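Local structure of Alpha/beta hydrolase (Paenibacillus sp. VTT E-133280, 6TJ2) at residues L45-H51 with H72-E78; T96-V100 with T125-V130. The protein is an extracellular alpha/beta-hydrolase that probably acts as a methyl salicylate esterase, resembling tobacco salicylic acid binding protein 2. One frame throughout, in Å; residues are numbered along the deposited sequence.

Contact 1 (L45-H51 with H72-E78); sequences LTFVLIH and HTVYTPE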
# COMPACT_ATOMS: atom_id res chain seq x y z
N LEU A 45 -8.48 22.17 -18.21
CA LEU A 45 -7.41 22.53 -17.27
C LEU A 45 -6.17 22.96 -18.08
O LEU A 45 -5.98 22.52 -19.23
CB LEU A 45 -7.05 21.32 -16.40
CG LEU A 45 -8.18 20.82 -15.50
CD1 LEU A 45 -7.72 19.56 -14.81
CD2 LEU A 45 -8.60 21.84 -14.48
N THR A 46 -5.34 23.79 -17.46
CA THR A 46 -4.05 24.13 -18.03
C THR A 46 -3.01 23.53 -17.09
O THR A 46 -3.04 23.84 -15.89
CB THR A 46 -3.86 25.62 -18.19
OG1 THR A 46 -4.84 26.05 -19.16
CG2 THR A 46 -2.47 26.00 -18.66
N PHE A 47 -2.13 22.71 -17.59
CA PHE A 47 -1.02 22.07 -16.84
C PHE A 47 0.29 22.71 -17.26
O PHE A 47 0.57 22.90 -18.47
CB PHE A 47 -0.96 20.59 -17.17
CG PHE A 47 -2.08 19.80 -16.58
CD1 PHE A 47 -1.93 19.13 -15.35
CD2 PHE A 47 -3.23 19.60 -17.32
CE1 PHE A 47 -2.98 18.38 -14.85
CE2 PHE A 47 -4.26 18.81 -16.82
CZ PHE A 47 -4.11 18.20 -15.60
N VAL A 48 1.16 22.93 -16.29
CA VAL A 48 2.60 23.21 -16.48
C VAL A 48 3.34 22.04 -15.84
O VAL A 48 3.27 21.89 -14.60
CB VAL A 48 3.02 24.56 -15.88
CG1 VAL A 48 4.51 24.78 -16.03
CG2 VAL A 48 2.28 25.73 -16.54
N LEU A 49 3.97 21.20 -16.66
CA LEU A 49 4.58 19.93 -16.22
C LEU A 49 6.08 20.13 -16.08
O LEU A 49 6.70 20.54 -17.06
CB LEU A 49 4.30 18.78 -17.17
CG LEU A 49 2.82 18.58 -17.54
CD1 LEU A 49 2.71 17.43 -18.49
CD2 LEU A 49 1.97 18.30 -16.31
N ILE A 50 6.62 19.84 -14.91
CA ILE A 50 8.05 20.02 -14.55
C ILE A 50 8.67 18.66 -14.34
O ILE A 50 8.33 17.96 -13.37
CB ILE A 50 8.17 20.92 -13.32
CG1 ILE A 50 7.41 22.24 -13.46
CG2 ILE A 50 9.66 21.10 -13.00
CD1 ILE A 50 7.83 23.08 -14.68
N HIS A 51 9.56 18.28 -15.25
CA HIS A 51 10.28 17.01 -15.14
C HIS A 51 11.26 17.05 -13.96
O HIS A 51 11.60 18.13 -13.46
CB HIS A 51 10.98 16.62 -16.42
CG HIS A 51 12.16 17.48 -16.81
ND1 HIS A 51 13.38 17.36 -16.19
CD2 HIS A 51 12.28 18.49 -17.70
CE1 HIS A 51 14.23 18.23 -16.73
NE2 HIS A 51 13.58 18.94 -17.65
N HIS A 72 -7.25 19.54 -22.61
CA HIS A 72 -6.43 20.35 -21.69
C HIS A 72 -5.27 21.03 -22.44
O HIS A 72 -4.77 20.50 -23.45
CB HIS A 72 -5.95 19.45 -20.54
CG HIS A 72 -7.10 18.76 -19.88
ND1 HIS A 72 -8.13 19.48 -19.33
CD2 HIS A 72 -7.41 17.46 -19.80
CE1 HIS A 72 -9.01 18.61 -18.82
NE2 HIS A 72 -8.59 17.39 -19.10
N THR A 73 -4.84 22.14 -21.90
CA THR A 73 -3.68 22.89 -22.38
C THR A 73 -2.46 22.43 -21.56
O THR A 73 -2.59 22.32 -20.34
CB THR A 73 -3.90 24.38 -22.29
OG1 THR A 73 -5.04 24.68 -23.11
CG2 THR A 73 -2.71 25.17 -22.80
N VAL A 74 -1.39 22.08 -22.23
CA VAL A 74 -0.24 21.47 -21.52
C VAL A 74 1.05 22.17 -21.96
O VAL A 74 1.37 22.16 -23.17
CB VAL A 74 -0.14 19.96 -21.75
CG1 VAL A 74 0.99 19.37 -20.93
CG2 VAL A 74 -1.45 19.25 -21.47
N TYR A 75 1.78 22.71 -21.01
CA TYR A 75 3.12 23.32 -21.22
C TYR A 75 4.15 22.41 -20.57
O TYR A 75 3.94 21.95 -19.41
CB TYR A 75 3.20 24.71 -20.62
CG TYR A 75 2.24 25.68 -21.25
CD1 TYR A 75 1.01 25.96 -20.66
CD2 TYR A 75 2.53 26.26 -22.46
CE1 TYR A 75 0.10 26.81 -21.25
CE2 TYR A 75 1.64 27.15 -23.03
CZ TYR A 75 0.43 27.42 -22.44
OH TYR A 75 -0.45 28.30 -23.03
N THR A 76 5.20 22.07 -21.27
CA THR A 76 6.32 21.22 -20.77
C THR A 76 7.64 21.97 -20.94
O THR A 76 8.41 21.62 -21.82
CB THR A 76 6.35 19.88 -21.47
OG1 THR A 76 6.53 20.00 -22.88
CG2 THR A 76 5.05 19.14 -21.26
N PRO A 77 7.91 22.96 -20.11
CA PRO A 77 9.14 23.76 -20.27
C PRO A 77 10.37 22.92 -20.00
O PRO A 77 10.39 22.06 -19.09
CB PRO A 77 8.98 24.85 -19.21
CG PRO A 77 8.05 24.25 -18.18
CD PRO A 77 7.10 23.42 -18.99
N GLU A 78 11.43 23.26 -20.69
CA GLU A 78 12.77 22.82 -20.28
C GLU A 78 13.34 23.86 -19.29
O GLU A 78 12.81 25.01 -19.21
CB GLU A 78 13.69 22.71 -21.49
CG GLU A 78 14.99 22.00 -21.21
CD GLU A 78 14.69 20.70 -20.50
OE1 GLU A 78 14.43 19.71 -21.23
OE2 GLU A 78 14.77 20.66 -19.25
O HOH W 1 9.27 19.81 -17.84
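The phenyl ring of Phe47 turns its edge toward the face of the His72 imidazole, a T-shaped pair with centroids 6.0 Å apart and planes at 80°. The pair bridges the two ends of a beta-alpha-beta crossover of the alpha/beta-hydrolase fold: Phe47 is on its first strand, 46-50, and His72 just precedes its second, the parallel edge strand 73-75, reached through helix 61-69. The strands are knit by alternating hydrogen bonds: Thr73 N to Leu45 O (2.9 Å), Phe47 N to Thr73 O (2.8 Å), Tyr75 N to Phe47 O (2.8 Å) and Leu49 N to Tyr75 O (2.9 Å). His72 extends this pattern with its side chain, ND1 accepting from Leu45 N at 2.9 Å.

Phe47 and Val74 occupy the face covered by helix 61-69, and Leu49 CD1 reaches Val74 CG1 at 3.6 Å. On the other face Val48 CG2 meets Tyr75 CB at 4.3 Å, and Tyr75 also touches helix 92-105. Beyond the strands the two segments part at Pro77, and a water fills the gap, donating to Leu49 O and Pro77 O and accepting from His51 N. In this family the loop after the equivalent of strand 46-50 commonly helps form the oxyanion hole; here His51, at the start of that loop, is tied to segment 72-78: His51 NE2 donates to Glu78 OE2 at 2.6 Å, nearly linear at 170°.

Contact 2 (T96-V100 with T125-V130); sequences TKSVV and TVSQQV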
# COMPACT_ATOMS: atom_id res chain seq x y z
N THR A 96 15.01 27.42 -10.99
CA THR A 96 13.76 28.03 -10.56
C THR A 96 13.51 29.27 -11.42
O THR A 96 12.41 29.44 -11.92
CB THR A 96 13.82 28.37 -9.09
OG1 THR A 96 14.01 27.16 -8.35
CG2 THR A 96 12.61 29.12 -8.62
N LYS A 97 14.54 30.11 -11.62
CA LYS A 97 14.37 31.34 -12.39
C LYS A 97 14.03 30.98 -13.81
O LYS A 97 13.15 31.67 -14.40
CB LYS A 97 15.63 32.20 -12.34
CG LYS A 97 15.54 33.43 -13.24
CD LYS A 97 16.60 34.46 -12.96
CE LYS A 97 16.20 35.85 -13.43
NZ LYS A 97 16.06 35.88 -14.88
N SER A 98 14.61 29.95 -14.38
CA SER A 98 14.25 29.60 -15.79
C SER A 98 12.76 29.23 -15.92
O SER A 98 12.11 29.56 -16.92
CB SER A 98 15.17 28.55 -16.35
OG SER A 98 14.99 27.25 -15.77
N VAL A 99 12.20 28.56 -14.94
CA VAL A 99 10.77 28.18 -15.00
C VAL A 99 9.90 29.38 -14.70
O VAL A 99 8.88 29.60 -15.40
CB VAL A 99 10.49 27.03 -14.04
CG1 VAL A 99 8.99 26.71 -14.04
CG2 VAL A 99 11.33 25.82 -14.40
N VAL A 100 10.26 30.20 -13.74
CA VAL A 100 9.48 31.44 -13.45
C VAL A 100 9.50 32.33 -14.70
O VAL A 100 8.42 32.89 -15.06
CB VAL A 100 10.06 32.18 -12.23
CG1 VAL A 100 9.47 33.57 -12.11
CG2 VAL A 100 9.85 31.36 -10.97
N THR A 125 9.74 25.88 -5.16
CA THR A 125 10.46 27.15 -5.25
C THR A 125 9.83 28.06 -6.29
O THR A 125 9.74 29.30 -6.05
CB THR A 125 11.94 26.92 -5.50
OG1 THR A 125 12.11 26.16 -6.69
CG2 THR A 125 12.63 26.26 -4.33
N VAL A 126 9.24 27.51 -7.33
CA VAL A 126 8.50 28.32 -8.31
C VAL A 126 7.25 28.93 -7.69
O VAL A 126 6.98 30.14 -7.86
CB VAL A 126 8.18 27.52 -9.57
CG1 VAL A 126 7.18 28.20 -10.49
CG2 VAL A 126 9.48 27.20 -10.34
N SER A 127 6.50 28.14 -6.93
CA SER A 127 5.25 28.61 -6.32
C SER A 127 5.53 29.75 -5.37
O SER A 127 4.61 30.59 -5.22
CB SER A 127 4.50 27.49 -5.69
OG SER A 127 5.15 27.11 -4.51
N GLN A 128 6.73 29.84 -4.78
CA GLN A 128 7.08 30.98 -3.86
C GLN A 128 7.09 32.31 -4.59
O GLN A 128 6.93 33.37 -3.93
CB GLN A 128 8.46 30.72 -3.23
CG GLN A 128 8.37 29.54 -2.32
CD GLN A 128 9.59 29.30 -1.49
OE1 GLN A 128 10.75 29.46 -1.93
NE2 GLN A 128 9.36 28.72 -0.37
N GLN A 129 7.40 32.31 -5.87
CA GLN A 129 7.61 33.53 -6.66
C GLN A 129 6.38 33.91 -7.45
O GLN A 129 6.24 35.12 -7.72
CB GLN A 129 8.80 33.29 -7.59
CG GLN A 129 10.09 33.16 -6.81
CD GLN A 129 11.28 33.24 -7.72
OE1 GLN A 129 11.32 34.02 -8.68
NE2 GLN A 129 12.27 32.43 -7.36
N VAL A 130 5.50 32.97 -7.82
CA VAL A 130 4.30 33.27 -8.65
C VAL A 130 3.05 32.67 -8.03
O VAL A 130 2.22 32.09 -8.71
CB VAL A 130 4.49 32.84 -10.11
CG1 VAL A 130 5.57 33.67 -10.79
CG2 VAL A 130 4.79 31.36 -10.30
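Thr125 begins the contact with its hydroxyl, OG1 lying 2.7 Å from Thr96 OG1, a possible hydrogen bond between the two helices whose proton is not settled. The carbonyls of His92 and Val122 also lie within hydrogen-bonding reach of Thr96 OG1 and Thr125 OG1 respectively, so the hydroxyl protons can be shared among these alternatives.

One residue on, Val126 settles against three residues of 96-100. Its CG2 is 3.8 Å from Val99 CG1 and 4.1 Å from Thr96 CG2, while its CG1 is 4.2 Å from Val100 CG2. Ile103, one turn further along helix 92-105, touches Val126 as well, so this valine is bordered by positions i, i+3, i+4 and i+7 of that helix. Gln129, at the exposed side of the contact, lays its amide over Thr96 and Val100, with NE2 3.6 Å from Thr96 CG2 and OE1 3.8 Å from Val100 CG2. Val130 finishes the contact, its CG1 4.1 Å from Val100 CG1.

The local axes approach to 9.4 Å and cross at -52°, the angle expected in ridges-into-grooves packing when i±4 ridges meet. The contact thus joins helix 92-105 to helix 119-129, which follows the probable nucleophile elbow of the hydrolase fold. Its chemistry is mainly that of branched aliphatic groups in close fit, with at most one direct hydrogen bond between the segments, implying that shape and exclusion of water hold these helices together more than polar pairing does.

Overall arrangement
The centres of contact 1 and contact 2 lie about 14 Å apart, and the two follow in series along the chain: the strand pair 46-50 and 73-75 is complete before helix 92-105 opens the helix pair. Strand 111-117 comes between the two helices in sequence and lies next to strand 46-50 in the parallel sheet. Helix 92-105 packs on the sheet face that bears Tyr75, opposite helix 61-69, and joins the contacts directly, Ile50 CD1 meeting Val99 CG1 at 3.9 Å. Together they form sheet and helix layers of the alpha/beta-hydrolase core beside the likely nucleophile elbow at Ser117, whose GxSxG residues Ile50 touches.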